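Local coordinates for hemin ABC transporter, periplasmic hemin-binding protein HutB (Vibrio cholerae, PDB 5KHL) that probably captures hemin in the periplasm and delivers it to an ABC transporter in the inner membrane for uptake, at residues L31-E36 with T112-I117. Residues are numbered along the deposited sequence; the frame is centred on the assembly and turned at random.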
loop_
_atom_site.group_PDB
_atom_site.type_symbol
_atom_site.label_atom_id
_atom_site.label_comp_id
_atom_site.label_asym_id
_atom_site.label_seq_id
_atom_site.Cartn_x
_atom_site.Cartn_y
_atom_site.Cartn_z
ATOM N N LEU A 31 -11.825 -1.483 9.531
ATOM C CA LEU A 31 -12.594 -0.252 9.649
ATOM C C LEU A 31 -13.691 -0.178 8.574
ATOM O O LEU A 31 -14.838 0.143 8.879
ATOM C CB LEU A 31 -11.661 0.968 9.560
ATOM C CG LEU A 31 -11.025 1.560 10.828
ATOM C CD1 LEU A 31 -10.441 0.498 11.736
ATOM C CD2 LEU A 31 -9.945 2.584 10.465
ATOM N N ALA A 32 -13.350 -0.495 7.324
ATOM C CA ALA A 32 -14.308 -0.355 6.214
ATOM C C ALA A 32 -15.506 -1.246 6.417
ATOM O O ALA A 32 -16.607 -0.916 6.004
ATOM C CB ALA A 32 -13.651 -0.666 4.878
ATOM N N LEU A 33 -15.283 -2.384 7.064
ATOM C CA LEU A 33 -16.352 -3.359 7.298
ATOM C C LEU A 33 -17.102 -3.040 8.596
ATOM O O LEU A 33 -17.944 -3.814 9.055
ATOM C CB LEU A 33 -15.766 -4.773 7.327
ATOM C CG LEU A 33 -15.179 -5.265 5.998
ATOM C CD1 LEU A 33 -14.146 -6.377 6.174
ATOM C CD2 LEU A 33 -16.290 -5.723 5.083
ATOM N N GLY A 34 -16.777 -1.892 9.183
ATOM C CA GLY A 34 -17.443 -1.415 10.378
ATOM C C GLY A 34 -17.061 -2.114 11.667
ATOM O O GLY A 34 -17.783 -2.006 12.657
ATOM N N ALA A 35 -15.921 -2.800 11.683
ATOM C CA ALA A 35 -15.580 -3.629 12.842
ATOM C C ALA A 35 -14.455 -3.058 13.694
ATOM O O ALA A 35 -13.701 -3.813 14.300
ATOM C CB ALA A 35 -15.214 -5.047 12.395
ATOM N N GLU A 36 -14.342 -1.734 13.765
ATOM C CA GLU A 36 -13.268 -1.133 14.560
ATOM C C GLU A 36 -13.373 -1.423 16.066
ATOM O O GLU A 36 -12.378 -1.415 16.755
ATOM C CB GLU A 36 -13.202 0.383 14.333
ATOM C CG GLU A 36 -14.529 1.091 14.421
ATOM C CD GLU A 36 -14.382 2.602 14.358
ATOM O OE1 GLU A 36 -13.249 3.100 14.519
ATOM O OE2 GLU A 36 -15.404 3.293 14.150
ATOM N N THR A 112 -9.826 -10.705 -2.278
ATOM C CA THR A 112 -9.561 -11.850 -1.400
ATOM C C THR A 112 -9.339 -11.417 0.066
ATOM O O THR A 112 -9.838 -12.052 1.013
ATOM C CB THR A 112 -8.312 -12.640 -1.898
ATOM O OG1 THR A 112 -8.530 -13.097 -3.239
ATOM C CG2 THR A 112 -8.015 -13.828 -1.010
ATOM N N ARG A 113 -8.586 -10.336 0.239
ATOM C CA ARG A 113 -8.321 -9.777 1.559
ATOM C C ARG A 113 -9.622 -9.372 2.249
ATOM O O ARG A 113 -9.811 -9.625 3.441
ATOM C CB ARG A 113 -7.366 -8.579 1.443
ATOM C CG ARG A 113 -6.534 -8.299 2.707
ATOM C CD ARG A 113 -5.152 -7.697 2.365
ATOM N NE ARG A 113 -5.296 -6.498 1.570
ATOM C CZ ARG A 113 -4.891 -6.360 0.318
ATOM N NH1 ARG A 113 -4.261 -7.341 -0.313
ATOM N NH2 ARG A 113 -5.114 -5.217 -0.294
ATOM N N ILE A 114 -10.527 -8.765 1.488
ATOM C CA ILE A 114 -11.825 -8.351 2.027
ATOM C C ILE A 114 -12.592 -9.569 2.507
ATOM O O ILE A 114 -13.204 -9.544 3.581
ATOM C CB ILE A 114 -12.669 -7.564 0.981
ATOM C CG1 ILE A 114 -12.000 -6.233 0.635
ATOM C CG2 ILE A 114 -14.089 -7.284 1.498
ATOM C CD1 ILE A 114 -12.713 -5.459 -0.444
ATOM N N ASP A 115 -12.536 -10.649 1.729
ATOM C CA ASP A 115 -13.202 -11.895 2.120
ATOM C C ASP A 115 -12.588 -12.468 3.389
ATOM O O ASP A 115 -13.309 -12.892 4.291
ATOM C CB ASP A 115 -13.127 -12.953 1.006
ATOM C CG ASP A 115 -14.133 -12.737 -0.088
ATOM O OD1 ASP A 115 -13.875 -13.261 -1.184
ATOM O OD2 ASP A 115 -15.164 -12.067 0.132
ATOM N N GLN A 116 -11.254 -12.485 3.436
ATOM C CA GLN A 116 -10.524 -13.093 4.552
ATOM C C GLN A 116 -10.842 -12.383 5.856
ATOM O O GLN A 116 -11.076 -13.029 6.864
ATOM C CB GLN A 116 -9.015 -13.077 4.297
ATOM C CG GLN A 116 -8.534 -14.177 3.334
ATOM C CD GLN A 116 -7.131 -13.918 2.807
ATOM O OE1 GLN A 116 -6.754 -12.778 2.545
ATOM N NE2 GLN A 116 -6.353 -14.979 2.655
ATOM N N ILE A 117 -10.902 -11.054 5.806
ATOM C CA ILE A 117 -11.215 -10.237 6.981
ATOM C C ILE A 117 -12.683 -10.306 7.395
ATOM O O ILE A 117 -12.994 -10.466 8.580
ATOM C CB ILE A 117 -10.857 -8.739 6.750
ATOM C CG1 ILE A 117 -9.350 -8.552 6.539
ATOM C CG2 ILE A 117 -11.374 -7.887 7.898
ATOM C CD1 ILE A 117 -8.497 -9.533 7.317
#
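Leu33 reaches from the end of helix 24-32 to helix 107-120, where it meets Ile114 and Ile117, one turn apart on that helix. Along 112-117, the first residue to touch is Ile114, which gives the looser half of the contact: its CG2 is 4.5 Å from Leu33 CD2, and its carbonyl O is 4.2 Å from Leu33 CD1, a distance at which the two merely lie near each other. Asp115 turns its side chain away and forms a salt bridge with Lys131, which ties this helix to helix 125-143. At Ile117 the fit becomes close, with CG2 3.6 Å from Leu33 CD1. That methyl is anti to the backbone N of Ile117, whereas the CG1 branch, at chi1 -63°, leads off beside that N and leaves the touching to CG2.

On the other side, Leu33 is the first residue past the helical geometry, and the chain turns away behind it. Gly34, with positive phi, is the C' residue of a Schellman motif in which Ala35 N bonds to Ile30 O and Gly34 N to Leu31 O, the latter at 2.8 Å. His126 and Leu130 also touch Leu33, which thus sits where the end of helix 24-32 and helix 107-120, both of the N-terminal lobe, meet helix 125-143, the long helix that runs on to the second lobe. The side-chain contacts between 31-36 and 112-117 are apolar, and no polar pair is formed between them; burying 116 Å² in all, this is a small contact of dispersion and water exclusion, without directional bonds.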